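Local coordinates for protein Ac-ASP-7 (Ancylostoma caninum, PDB 3S6S) that is of unknown function but belongs to the SCP/TAPS family of pathogenesis-related-like proteins secreted by hookworms, and probably acts in host-parasite interaction, at residues R19-T24 with S90-I95; N27-R32 with G36-Y41. One frame throughout, in Å; residues are numbered along the deposited sequence.

Contact 1 (R19-T24 with S90-I95); sequences REAIDT and SALKEI
A21 and I22 meet L92 where helix 16-34 passes helix 88-99, two helices that point in the same general direction along the chain. The backbones stay well separated: the closest CA atoms, those of A21 and K93, are 7.2 Å apart, and no hydrogen bond joins the segments. Each is held by its own helical bonds, such as D23 N to R19 O at 2.9 Å and I95 N to A91 O at 2.7 Å. The pair belongs to the alpha-beta-alpha sandwich of the SCP/TAPS fold, in which both helices lie on one face of the mixed central sheet.

The join is small, 108 Å² summed over both sides, and is wholly apolar. L92 is the bridging side chain. Its CG is anti to the backbone N (chi1 -166°), and its CD1 branch reaches across to helix 16-34. There the methyl of A21 faces the second helix and receives it, CB to CD1 being 3.6 Å. I22 approaches differently: it starts off beside the other helix rather than at it, and it is the CG1 methylene, set beside the backbone N and anti to the carbonyl carbon (chi1 -61°), that meets L92; the two side chains cross at about a right angle.

On the side of the sheet, I22 and L92 both touch F80 on strand 76-83 and W136 on strand 133-140, while I22 also rests on C119 and C138, which form a disulfide between adjacent strands. I95, one turn further along helix 88-99, touches F80 and M134. On helix 16-34 the CD1 methyl of L92 has a second partner beside the A21 methyl, I22 CG1 at 4.0 Å.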
loop_
_atom_site.group_PDB
_atom_site.type_symbol
_atom_site.label_atom_id
_atom_site.label_comp_id
_atom_site.label_asym_id
_atom_site.label_seq_id
_atom_site.Cartn_x
_atom_site.Cartn_y
_atom_site.Cartn_z
ATOM N N ARG A 19 -3.275 -4.860 -10.261
ATOM C CA ARG A 19 -2.648 -5.211 -9.002
ATOM C C ARG A 19 -1.187 -4.797 -8.967
ATOM O O ARG A 19 -0.686 -4.296 -7.953
ATOM C CB ARG A 19 -2.743 -6.718 -8.773
ATOM C CG ARG A 19 -1.911 -7.217 -7.612
ATOM C CD ARG A 19 -2.203 -8.675 -7.317
ATOM N NE ARG A 19 -1.514 -9.564 -8.246
ATOM C CZ ARG A 19 -2.116 -10.431 -9.057
ATOM N NH1 ARG A 19 -3.438 -10.547 -9.068
ATOM N NH2 ARG A 19 -1.387 -11.191 -9.866
ATOM N N GLU A 20 -0.500 -4.996 -10.081
ATOM C CA GLU A 20 0.925 -4.738 -10.128
ATOM C C GLU A 20 1.223 -3.257 -10.172
ATOM O O GLU A 20 2.154 -2.780 -9.520
ATOM C CB GLU A 20 1.534 -5.464 -11.315
ATOM C CG GLU A 20 1.388 -6.962 -11.164
ATOM C CD GLU A 20 2.445 -7.732 -11.905
ATOM O OE1 GLU A 20 3.066 -7.144 -12.819
ATOM O OE2 GLU A 20 2.647 -8.922 -11.569
ATOM N N ALA A 21 0.415 -2.531 -10.926
ATOM C CA ALA A 21 0.569 -1.090 -11.034
ATOM C C ALA A 21 0.409 -0.438 -9.653
ATOM O O ALA A 21 1.180 0.448 -9.274
ATOM C CB ALA A 21 -0.451 -0.519 -12.033
ATOM N N ILE A 22 -0.578 -0.900 -8.904
ATOM C CA ILE A 22 -0.861 -0.348 -7.573
ATOM C C ILE A 22 0.201 -0.751 -6.541
ATOM O O ILE A 22 0.670 0.066 -5.728
ATOM C CB ILE A 22 -2.269 -0.763 -7.105
ATOM C CG1 ILE A 22 -3.307 -0.212 -8.089
ATOM C CG2 ILE A 22 -2.526 -0.299 -5.662
ATOM C CD1 ILE A 22 -4.734 -0.717 -7.863
ATOM N N ASP A 23 0.595 -2.018 -6.612
ATOM C CA ASP A 23 1.634 -2.548 -5.752
ATOM C C ASP A 23 2.977 -1.883 -6.021
ATOM O O ASP A 23 3.721 -1.575 -5.088
ATOM C CB ASP A 23 1.742 -4.055 -5.929
ATOM C CG ASP A 23 2.899 -4.636 -5.169
ATOM O OD1 ASP A 23 4.009 -4.729 -5.745
ATOM O OD2 ASP A 23 2.698 -4.978 -3.988
ATOM N N THR A 24 3.278 -1.640 -7.292
ATOM C CA THR A 24 4.545 -0.999 -7.639
ATOM C C THR A 24 4.558 0.468 -7.215
ATOM O O THR A 24 5.561 0.970 -6.696
ATOM C CB THR A 24 4.871 -1.125 -9.144
ATOM O OG1 THR A 24 5.100 -2.509 -9.473
ATOM C CG2 THR A 24 6.116 -0.336 -9.471
ATOM N N SER A 90 -4.301 2.635 -18.498
ATOM C CA SER A 90 -3.624 3.921 -18.627
ATOM C C SER A 90 -4.268 4.933 -17.680
ATOM O O SER A 90 -3.576 5.718 -17.037
ATOM C CB SER A 90 -3.672 4.426 -20.072
ATOM O OG SER A 90 -2.818 3.654 -20.903
ATOM N N ALA A 91 -5.593 4.892 -17.597
ATOM C CA ALA A 91 -6.326 5.758 -16.691
ATOM C C ALA A 91 -5.854 5.567 -15.243
ATOM O O ALA A 91 -5.593 6.542 -14.527
ATOM C CB ALA A 91 -7.824 5.495 -16.808
ATOM N N LEU A 92 -5.750 4.302 -14.832
ATOM C CA LEU A 92 -5.309 3.938 -13.493
ATOM C C LEU A 92 -3.985 4.604 -13.216
ATOM O O LEU A 92 -3.809 5.278 -12.196
ATOM C CB LEU A 92 -5.141 2.425 -13.390
ATOM C CG LEU A 92 -5.004 1.739 -12.020
ATOM C CD1 LEU A 92 -3.619 1.135 -11.847
ATOM C CD2 LEU A 92 -5.382 2.649 -10.839
ATOM N N LYS A 93 -3.057 4.421 -14.144
ATOM C CA LYS A 93 -1.729 5.000 -14.018
ATOM C C LYS A 93 -1.799 6.509 -13.753
ATOM O O LYS A 93 -1.012 7.042 -12.965
ATOM C CB LYS A 93 -0.921 4.714 -15.256
ATOM N N GLU A 94 -2.744 7.187 -14.408
ATOM C CA GLU A 94 -2.904 8.632 -14.264
ATOM C C GLU A 94 -3.584 8.970 -12.942
ATOM O O GLU A 94 -3.192 9.909 -12.251
ATOM C CB GLU A 94 -3.726 9.204 -15.420
ATOM C CG GLU A 94 -3.064 9.051 -16.776
ATOM C CD GLU A 94 -3.915 9.583 -17.927
ATOM O OE1 GLU A 94 -5.147 9.766 -17.751
ATOM O OE2 GLU A 94 -3.336 9.818 -19.011
ATOM N N ILE A 95 -4.614 8.202 -12.610
ATOM C CA ILE A 95 -5.308 8.349 -11.334
ATOM C C ILE A 95 -4.347 8.237 -10.157
ATOM O O ILE A 95 -4.476 8.977 -9.185
ATOM C CB ILE A 95 -6.418 7.319 -11.196
ATOM C CG1 ILE A 95 -7.594 7.733 -12.070
ATOM C CG2 ILE A 95 -6.853 7.183 -9.746
ATOM C CD1 ILE A 95 -8.657 6.682 -12.169
#

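Contact 2 (N27-R32 with G36-Y41); sequences NGLRQR and GEAEGY
L29 and R32, near the end of helix 16-34, receive A38 and Y41 as the chain doubles back over the last helical turn. The close-packed part begins at the backbone: E37 N donates to R32 O at 2.9 Å, with an N-H...O angle of 152° and the donor nearly in line with the carbonyl bond. Beside it, the A38 methyl faces the helix and rests against two side chains, 4.0 Å from both L29 CD2 and R32 CB. L29 forks around this corner. Its CD2 also meets Y41 CE1 at 4.0 Å, whereas CD1 lies at the hydroxyl end of the ring, 4.0 Å from Y41 OH; the two side chains cross at about a right angle. I33 of the same helix touches both A38 and Y41; from helix 103-110, V110 touches L29 and M106 touches Y41.

Toward solvent the fit is looser. R32 bends at chi3 (43°), which brings one face of its guanidinium over L29 CD2, toward the rim of the group. E37, extended beyond CG, runs off through exposed surroundings; R32 NE and E37 OE1 are 6.9 Å apart, too far for a salt bridge, and E37 OE1 lies in a long, weak ion pair with K35. From A38 to Y41 a type II beta turn reverses the chain, closed by Y41 N to A38 O, with G40 at positive phi. G36, also at positive phi, is the C-prime residue of a Schellman motif that ends the helix.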
loop_
_atom_site.group_PDB
_atom_site.type_symbol
_atom_site.label_atom_id
_atom_site.label_comp_id
_atom_site.label_asym_id
_atom_site.label_seq_id
_atom_site.Cartn_x
_atom_site.Cartn_y
_atom_site.Cartn_z
ATOM N N ASN A 27 5.028 0.212 -3.271
ATOM C CA ASN A 27 6.321 -0.227 -2.748
ATOM C C ASN A 27 7.508 0.500 -3.355
ATOM O O ASN A 27 8.534 0.714 -2.684
ATOM C CB ASN A 27 6.461 -1.752 -2.791
ATOM C CG ASN A 27 5.650 -2.425 -1.692
ATOM O OD1 ASN A 27 5.787 -2.086 -0.501
ATOM N ND2 ASN A 27 4.763 -3.341 -2.084
ATOM N N GLY A 28 7.350 0.916 -4.609
ATOM C CA GLY A 28 8.312 1.811 -5.227
ATOM C C GLY A 28 8.518 3.081 -4.417
ATOM O O GLY A 28 9.653 3.499 -4.173
ATOM N N LEU A 29 7.423 3.702 -3.982
ATOM C CA LEU A 29 7.548 4.938 -3.235
ATOM C C LEU A 29 8.219 4.617 -1.916
ATOM O O LEU A 29 9.158 5.284 -1.497
ATOM C CB LEU A 29 6.183 5.557 -2.984
ATOM C CG LEU A 29 6.081 7.085 -3.000
ATOM C CD1 LEU A 29 4.908 7.508 -2.157
ATOM C CD2 LEU A 29 7.357 7.758 -2.515
ATOM N N ARG A 30 7.732 3.568 -1.270
ATOM C CA ARG A 30 8.235 3.201 0.039
ATOM C C ARG A 30 9.715 2.942 0.032
ATOM O O ARG A 30 10.416 3.316 0.972
ATOM C CB ARG A 30 7.530 1.956 0.545
ATOM C CG ARG A 30 6.137 2.231 1.011
ATOM C CD ARG A 30 5.573 0.992 1.648
ATOM N NE ARG A 30 4.502 1.425 2.506
ATOM C CZ ARG A 30 4.436 1.202 3.802
ATOM N NH1 ARG A 30 5.359 0.482 4.422
ATOM N NH2 ARG A 30 3.406 1.688 4.461
ATOM N N GLN A 31 10.173 2.258 -1.012
ATOM C CA GLN A 31 11.584 1.955 -1.166
ATOM C C GLN A 31 12.403 3.249 -1.256
ATOM O O GLN A 31 13.429 3.386 -0.599
ATOM C CB GLN A 31 11.822 1.069 -2.394
ATOM C CG GLN A 31 13.283 0.803 -2.626
ATOM C CD GLN A 31 13.537 -0.214 -3.715
ATOM O OE1 GLN A 31 14.095 -1.280 -3.458
ATOM N NE2 GLN A 31 13.141 0.113 -4.938
ATOM N N ARG A 32 11.928 4.205 -2.050
ATOM C CA ARG A 32 12.619 5.485 -2.190
ATOM C C ARG A 32 12.605 6.281 -0.892
ATOM O O ARG A 32 13.586 6.940 -0.543
ATOM C CB ARG A 32 12.016 6.300 -3.331
ATOM C CG ARG A 32 12.290 5.710 -4.705
ATOM C CD ARG A 32 11.177 6.067 -5.688
ATOM N NE ARG A 32 10.766 7.464 -5.565
ATOM C CZ ARG A 32 9.587 7.931 -5.964
ATOM N NH1 ARG A 32 8.688 7.107 -6.506
ATOM N NH2 ARG A 32 9.297 9.220 -5.808
ATOM N N GLY A 36 15.623 7.495 1.979
ATOM C CA GLY A 36 15.577 8.927 2.204
ATOM C C GLY A 36 15.702 9.766 0.946
ATOM O O GLY A 36 16.093 10.936 1.018
ATOM N N GLU A 37 15.361 9.191 -0.204
ATOM C CA GLU A 37 15.513 9.910 -1.465
ATOM C C GLU A 37 14.228 10.072 -2.278
ATOM O O GLU A 37 14.256 10.077 -3.511
ATOM C CB GLU A 37 16.606 9.272 -2.316
ATOM C CG GLU A 37 16.248 7.941 -2.902
ATOM C CD GLU A 37 17.479 7.115 -3.177
ATOM O OE1 GLU A 37 17.421 6.233 -4.056
ATOM O OE2 GLU A 37 18.506 7.343 -2.502
ATOM N N ALA A 38 13.104 10.222 -1.584
ATOM C CA ALA A 38 11.862 10.586 -2.241
ATOM C C ALA A 38 11.605 12.056 -1.938
ATOM O O ALA A 38 11.475 12.458 -0.777
ATOM C CB ALA A 38 10.723 9.723 -1.753
ATOM N N GLU A 39 11.557 12.862 -2.988
ATOM C CA GLU A 39 11.455 14.301 -2.814
ATOM C C GLU A 39 10.291 14.659 -1.902
ATOM O O GLU A 39 9.121 14.454 -2.248
ATOM C CB GLU A 39 11.310 14.985 -4.161
ATOM N N GLY A 40 10.616 15.176 -0.723
ATOM C CA GLY A 40 9.605 15.744 0.138
ATOM C C GLY A 40 9.182 14.850 1.283
ATOM O O GLY A 40 8.372 15.258 2.128
ATOM N N TYR A 41 9.719 13.636 1.327
ATOM C CA TYR A 41 9.276 12.688 2.347
ATOM C C TYR A 41 10.193 12.559 3.566
ATOM O O TYR A 41 9.911 11.791 4.490
ATOM C CB TYR A 41 8.966 11.334 1.726
ATOM C CG TYR A 41 7.673 11.334 0.952
ATOM C CD1 TYR A 41 7.665 11.467 -0.439
ATOM C CD2 TYR A 41 6.450 11.221 1.614
ATOM C CE1 TYR A 41 6.474 11.467 -1.154
ATOM C CE2 TYR A 41 5.254 11.214 0.912
ATOM C CZ TYR A 41 5.261 11.333 -0.468
ATOM O OH TYR A 41 4.050 11.334 -1.154
#

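How the contacts relate
Helix 16-34 carries both contacts, whose centres lie about 17 Å apart. Contact 1 uses its first half and contact 2 its C-terminal turns; their segments on this helix, 19-24 and 27-32, are close in sequence, and the contacts do not otherwise touch. Along the chain, contact 2 is local, formed as the chain leaves the helix, and is nested within the much longer loop that contact 1 closes by bringing in helix 88-99. One contact therefore joins two helices far apart in sequence that lie side by side on the mixed sheet, while the other shapes the exit into the loop before strand 51-53. Together they describe one helix at two places: its flank and its C-terminal end.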